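Local structure of TetR family Transcriptional regulator (Streptococcus agalactiae 2603V/R, 3KKC) at residues H69-K73 with H86-F91; L144-F148 with Y171-V175. The protein probably binds DNA and regulates transcription, as a two-chain, all-helical member of the TetR family. The contacts are given in a common frame with arbitrary orientation. Numbering follows the deposited sequence.

Contact 1: H69-K73 with H86-F91; sequences HHLFK and HILKHF. With NI (nickel (II) ion), chain E.
Residues 69-71 form the last turn of helix 57-71, after which Phe72 and Lys73 leave the helix, while 86-91 is continuous helix inside helix 80-93. The two backbones come nearest at Leu71 and Ile87, whose CA atoms lie 5.7 Å apart. Within 86-91, His90 N donates to His86 O at 3.2 Å, the helical turn that puts these two residues, four positions apart, on the same side of the helix, where both imidazoles can reach one ion. A single metal ion draws on both segments: the nickel is held by His70 NE2 at 2.2 Å, His86 NE2 at 2.3 Å and His90 NE2 at 2.1 Å, with one further ligand atom from elsewhere in the structure. His70 (t) points its CB toward the opposite helix; His86 is t and His90 m, so that both rings converge on the ion. Coordination crowds the nitrogens, with His70 NE2 only 3.3 Å from His86 NE2, an approach imposed by the shared metal. Beside the ion, Leu71 (chi1 m, chi2 t) enters as a knob into the hole formed by His86, Ile87, His90 and Phe91. Its CD2 makes a CH-pi contact 4.1 Å from the centroid of the His90 ring, and its CD1 meets Ile87 CG2 at 3.9 Å and Phe91 CE2 at 4.0 Å. Phe72 CB points away, yet the m rotamer swings CE1 to 3.5 Å from Ile87 CD1. Metal coordination and apolar packing thus join two helices at a three-histidine nickel site, built on an i, i+4 histidine pair plus one from a neighbouring helix.

Contact 2: L144-F148 with Y171-V175; sequences LLSSF and YLTMV
Two helical segments, 144-148 of helix 137-157 and 171-175 of helix 164-175, run roughly antiparallel, their directions at 148° and their axes 11.4 Å apart. In this register Leu144 CA lies 7.4 Å from Val175 CA, and Phe148 CA 7.6 Å from Tyr171 CA. Leu144 starts the contact twice over: its CD1 packs on Val175 CB at 3.8 Å, and Leu144 O accepts a hydrogen bond from Tyr171 OH at 3.0 Å. The same Leu144 O also takes the helical bond from Phe148 N at 2.9 Å. One turn on, Ser147 (p) turns toward the partner and sets OG 3.2 Å from Tyr171 CE1, at the ring's edge. Phe148 (t) closes the turn, CB lying 3.5 Å from Tyr171 OH; its ring edge meets the face of Tyr171 (t), centroids 5.7 Å apart and planes at 77°. Phe143 of the second subunit packs on Ser147 and Val175, consistent with the four-helix bundle through which TetR-family regulators commonly dimerise, built from the last two helices of each chain.

The chain first passes through the region predicted to hold the helix-turn-helix, then runs along helix 57-71. Contact 1 closes a short loop here, 12 residues lying between 69-73 and 86-91, and so ties the end of that helix to helix 80-93. Helices 98-103 and 107-129 follow before contact 2 opens; it closes a second, longer loop of 22 residues, joining helix 137-157 to helix 164-175. The loops are in series, neither nested nor crossed. Their centres are about 17 Å apart, yet they touch where Leu88 CD1 lies 4.1 Å from Phe148 CZ, so helix 137-157, one half of contact 2, also packs against helix 80-93 of contact 1.

Contact 1: H69-K73 with H86-F91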
loop_
_atom_site.group_PDB
_atom_site.type_symbol
_atom_site.label_atom_id
_atom_site.label_comp_id
_atom_site.label_asym_id
_atom_site.label_seq_id
_atom_site.Cartn_x
_atom_site.Cartn_y
_atom_site.Cartn_z
ATOM N N HIS A 69 -13.993 -18.231 1.731
ATOM C CA HIS A 69 -14.860 -19.237 1.172
ATOM C C HIS A 69 -16.203 -18.583 0.902
ATOM O O HIS A 69 -16.776 -18.796 -0.157
ATOM C CB HIS A 69 -15.011 -20.432 2.096
ATOM C CG HIS A 69 -15.813 -21.550 1.513
ATOM N ND1 HIS A 69 -15.233 -22.700 1.019
ATOM C CD2 HIS A 69 -17.153 -21.714 1.380
ATOM C CE1 HIS A 69 -16.181 -23.520 0.597
ATOM N NE2 HIS A 69 -17.355 -22.946 0.804
ATOM N N HIS A 70 -16.698 -17.763 1.826
ATOM C CA HIS A 70 -17.986 -17.118 1.580
ATOM C C HIS A 70 -17.989 -16.055 0.472
ATOM O O HIS A 70 -19.010 -15.850 -0.182
ATOM C CB HIS A 70 -18.615 -16.512 2.832
ATOM C CG HIS A 70 -19.986 -15.953 2.576
ATOM N ND1 HIS A 70 -21.073 -16.761 2.293
ATOM C CD2 HIS A 70 -20.440 -14.677 2.508
ATOM C CE1 HIS A 70 -22.136 -16.004 2.081
ATOM N NE2 HIS A 70 -21.785 -14.737 2.211
ATOM N N LEU A 71 -16.874 -15.358 0.285
ATOM C CA LEU A 71 -16.820 -14.313 -0.733
ATOM C C LEU A 71 -16.713 -14.883 -2.145
ATOM O O LEU A 71 -17.463 -14.495 -3.025
ATOM C CB LEU A 71 -15.659 -13.360 -0.469
ATOM C CG LEU A 71 -15.890 -12.358 0.654
ATOM C CD1 LEU A 71 -14.871 -11.249 0.600
ATOM C CD2 LEU A 71 -17.268 -11.798 0.500
ATOM N N PHE A 72 -15.804 -15.826 -2.355
ATOM C CA PHE A 72 -15.415 -16.222 -3.706
ATOM C C PHE A 72 -15.805 -17.647 -4.016
ATOM O O PHE A 72 -16.475 -17.902 -5.006
ATOM C CB PHE A 72 -13.894 -16.123 -3.911
ATOM C CG PHE A 72 -13.272 -14.839 -3.420
ATOM C CD1 PHE A 72 -13.359 -13.674 -4.167
ATOM C CD2 PHE A 72 -12.558 -14.811 -2.235
ATOM C CE1 PHE A 72 -12.760 -12.497 -3.724
ATOM C CE2 PHE A 72 -11.961 -13.643 -1.791
ATOM C CZ PHE A 72 -12.059 -12.490 -2.538
ATOM N N LYS A 73 -15.340 -18.573 -3.183
ATOM C CA LYS A 73 -15.459 -20.000 -3.459
ATOM C C LYS A 73 -16.924 -20.428 -3.510
ATOM O O LYS A 73 -17.262 -21.606 -3.369
ATOM C CB LYS A 73 -14.638 -20.805 -2.449
ATOM C CG LYS A 73 -13.165 -20.370 -2.419
ATOM C CD LYS A 73 -12.552 -20.547 -1.033
ATOM C CE LYS A 73 -11.407 -19.563 -0.785
ATOM N NZ LYS A 73 -10.994 -19.517 0.658
ATOM N N HIS A 86 -21.637 -8.427 -4.335
ATOM C CA HIS A 86 -21.754 -9.188 -3.081
ATOM C C HIS A 86 -20.472 -9.054 -2.251
ATOM O O HIS A 86 -20.523 -8.881 -1.029
ATOM C CB HIS A 86 -22.060 -10.657 -3.378
ATOM C CG HIS A 86 -21.915 -11.576 -2.196
ATOM N ND1 HIS A 86 -20.933 -12.545 -2.119
ATOM C CD2 HIS A 86 -22.639 -11.690 -1.056
ATOM C CE1 HIS A 86 -21.056 -13.210 -0.984
ATOM N NE2 HIS A 86 -22.079 -12.705 -0.319
ATOM N N ILE A 87 -19.328 -9.136 -2.930
ATOM C CA ILE A 87 -18.051 -8.930 -2.271
ATOM C C ILE A 87 -18.017 -7.551 -1.626
ATOM O O ILE A 87 -17.802 -7.426 -0.424
ATOM C CB ILE A 87 -16.879 -9.082 -3.250
ATOM C CG1 ILE A 87 -16.986 -10.425 -3.971
ATOM C CG2 ILE A 87 -15.571 -8.961 -2.521
ATOM C CD1 ILE A 87 -15.732 -10.860 -4.630
ATOM N N LEU A 88 -18.248 -6.516 -2.421
ATOM C CA LEU A 88 -18.292 -5.161 -1.895
ATOM C C LEU A 88 -19.346 -5.025 -0.791
ATOM O O LEU A 88 -19.183 -4.218 0.122
ATOM C CB LEU A 88 -18.557 -4.144 -3.015
ATOM C CG LEU A 88 -17.397 -3.544 -3.814
ATOM C CD1 LEU A 88 -16.065 -4.267 -3.576
ATOM C CD2 LEU A 88 -17.739 -3.500 -5.317
ATOM N N LYS A 89 -20.433 -5.798 -0.878
ATOM C CA LYS A 89 -21.509 -5.693 0.109
ATOM C C LYS A 89 -20.949 -6.001 1.494
ATOM O O LYS A 89 -21.188 -5.270 2.451
ATOM C CB LYS A 89 -22.657 -6.637 -0.231
ATOM C CG LYS A 89 -23.976 -6.303 0.465
ATOM C CD LYS A 89 -25.196 -6.914 -0.270
ATOM C CE LYS A 89 -25.214 -8.444 -0.195
ATOM N NZ LYS A 89 -26.082 -9.120 -1.224
ATOM N N HIS A 90 -20.176 -7.081 1.583
ATOM C CA HIS A 90 -19.547 -7.479 2.836
ATOM C C HIS A 90 -18.600 -6.453 3.411
ATOM O O HIS A 90 -18.508 -6.290 4.622
ATOM C CB HIS A 90 -18.833 -8.806 2.672
ATOM C CG HIS A 90 -19.750 -9.975 2.774
ATOM N ND1 HIS A 90 -19.672 -10.894 3.796
ATOM C CD2 HIS A 90 -20.803 -10.344 2.010
ATOM C CE1 HIS A 90 -20.618 -11.801 3.641
ATOM N NE2 HIS A 90 -21.325 -11.483 2.572
ATOM N N PHE A 91 -17.893 -5.746 2.548
ATOM C CA PHE A 91 -16.942 -4.781 3.048
ATOM C C PHE A 91 -17.645 -3.584 3.691
ATOM O O PHE A 91 -17.189 -3.087 4.728
ATOM C CB PHE A 91 -15.886 -4.405 1.979
ATOM C CG PHE A 91 -14.755 -5.421 1.861
ATOM C CD1 PHE A 91 -13.646 -5.351 2.696
ATOM C CD2 PHE A 91 -14.816 -6.457 0.934
ATOM C CE1 PHE A 91 -12.609 -6.294 2.611
ATOM C CE2 PHE A 91 -13.778 -7.393 0.825
ATOM C CZ PHE A 91 -12.673 -7.315 1.676
HETATM NI NI NI E . -22.812 -12.843 1.816
#

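Contact 2: L144-F148 with Y171-V175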
loop_
_atom_site.group_PDB
_atom_site.type_symbol
_atom_site.label_atom_id
_atom_site.label_comp_id
_atom_site.label_asym_id
_atom_site.label_seq_id
_atom_site.Cartn_x
_atom_site.Cartn_y
_atom_site.Cartn_z
ATOM N N LEU A 144 -4.692 -3.803 -12.710
ATOM C CA LEU A 144 -6.106 -4.085 -12.513
ATOM C C LEU A 144 -6.366 -4.516 -11.061
ATOM O O LEU A 144 -7.233 -3.958 -10.375
ATOM C CB LEU A 144 -6.544 -5.189 -13.479
ATOM C CG LEU A 144 -7.467 -4.935 -14.667
ATOM C CD1 LEU A 144 -7.757 -3.475 -14.860
ATOM C CD2 LEU A 144 -6.863 -5.544 -15.901
ATOM N N LEU A 145 -5.604 -5.513 -10.612
ATOM C CA LEU A 145 -5.731 -6.054 -9.270
ATOM C C LEU A 145 -5.438 -4.984 -8.251
ATOM O O LEU A 145 -6.190 -4.803 -7.302
ATOM C CB LEU A 145 -4.775 -7.226 -9.071
ATOM C CG LEU A 145 -5.455 -8.582 -8.917
ATOM C CD1 LEU A 145 -6.843 -8.542 -9.474
ATOM C CD2 LEU A 145 -4.645 -9.665 -9.607
ATOM N N SER A 146 -4.349 -4.258 -8.459
ATOM C CA SER A 146 -3.946 -3.252 -7.497
ATOM C C SER A 146 -4.896 -2.055 -7.462
ATOM O O SER A 146 -5.123 -1.467 -6.400
ATOM C CB SER A 146 -2.515 -2.787 -7.761
ATOM O OG SER A 146 -2.435 -1.387 -7.570
ATOM N N SER A 147 -5.449 -1.675 -8.610
ATOM C CA SER A 147 -6.383 -0.555 -8.609
ATOM C C SER A 147 -7.752 -0.988 -8.033
ATOM O O SER A 147 -8.525 -0.172 -7.517
ATOM C CB SER A 147 -6.558 -0.001 -10.014
ATOM O OG SER A 147 -7.470 -0.817 -10.731
ATOM N N PHE A 148 -8.060 -2.275 -8.124
ATOM C CA PHE A 148 -9.262 -2.753 -7.468
ATOM C C PHE A 148 -9.091 -2.644 -5.948
ATOM O O PHE A 148 -9.904 -1.987 -5.284
ATOM C CB PHE A 148 -9.627 -4.174 -7.902
ATOM C CG PHE A 148 -10.832 -4.726 -7.197
ATOM C CD1 PHE A 148 -12.102 -4.447 -7.657
ATOM C CD2 PHE A 148 -10.690 -5.521 -6.069
ATOM C CE1 PHE A 148 -13.198 -4.955 -7.017
ATOM C CE2 PHE A 148 -11.780 -6.032 -5.431
ATOM C CZ PHE A 148 -13.031 -5.748 -5.899
ATOM N N TYR A 171 -15.577 2.203 -11.108
ATOM C CA TYR A 171 -14.346 1.468 -11.253
ATOM C C TYR A 171 -14.265 0.781 -12.616
ATOM O O TYR A 171 -13.239 0.846 -13.304
ATOM C CB TYR A 171 -14.176 0.453 -10.118
ATOM C CG TYR A 171 -13.048 -0.511 -10.392
ATOM C CD1 TYR A 171 -11.732 -0.162 -10.148
ATOM C CD2 TYR A 171 -13.303 -1.754 -10.949
ATOM C CE1 TYR A 171 -10.693 -1.042 -10.431
ATOM C CE2 TYR A 171 -12.280 -2.632 -11.227
ATOM C CZ TYR A 171 -10.980 -2.278 -10.965
ATOM O OH TYR A 171 -9.983 -3.184 -11.254
ATOM N N LEU A 172 -15.348 0.117 -13.000
ATOM C CA LEU A 172 -15.391 -0.625 -14.254
ATOM C C LEU A 172 -15.235 0.302 -15.468
ATOM O O LEU A 172 -14.592 -0.056 -16.458
ATOM C CB LEU A 172 -16.693 -1.414 -14.340
ATOM C CG LEU A 172 -16.634 -2.944 -14.206
ATOM C CD1 LEU A 172 -15.271 -3.515 -13.721
ATOM C CD2 LEU A 172 -17.790 -3.464 -13.342
ATOM N N THR A 173 -15.812 1.499 -15.393
ATOM C CA THR A 173 -15.666 2.440 -16.494
ATOM C C THR A 173 -14.224 2.965 -16.526
ATOM O O THR A 173 -13.647 3.168 -17.600
ATOM C CB THR A 173 -16.705 3.597 -16.441
ATOM O OG1 THR A 173 -16.576 4.302 -15.206
ATOM C CG2 THR A 173 -18.138 3.055 -16.558
HETATM N N MSE A 174 -13.630 3.151 -15.348
HETATM C CA MSE A 174 -12.248 3.627 -15.261
HETATM C C MSE A 174 -11.247 2.673 -15.883
HETATM O O MSE A 174 -10.239 3.112 -16.429
HETATM C CB MSE A 174 -11.844 3.924 -13.825
HETATM C CG MSE A 174 -12.152 5.334 -13.389
HETATM SE SE MSE A 174 -11.581 6.608 -14.736
HETATM C CE MSE A 174 -9.638 6.353 -14.604
ATOM N N VAL A 175 -11.531 1.377 -15.812
ATOM C CA VAL A 175 -10.579 0.372 -16.277
ATOM C C VAL A 175 -10.884 -0.230 -17.642
ATOM O O VAL A 175 -9.977 -0.685 -18.329
ATOM C CB VAL A 175 -10.459 -0.775 -15.273
ATOM C CG1 VAL A 175 -9.959 -0.242 -13.946
ATOM C CG2 VAL A 175 -11.792 -1.460 -15.101
#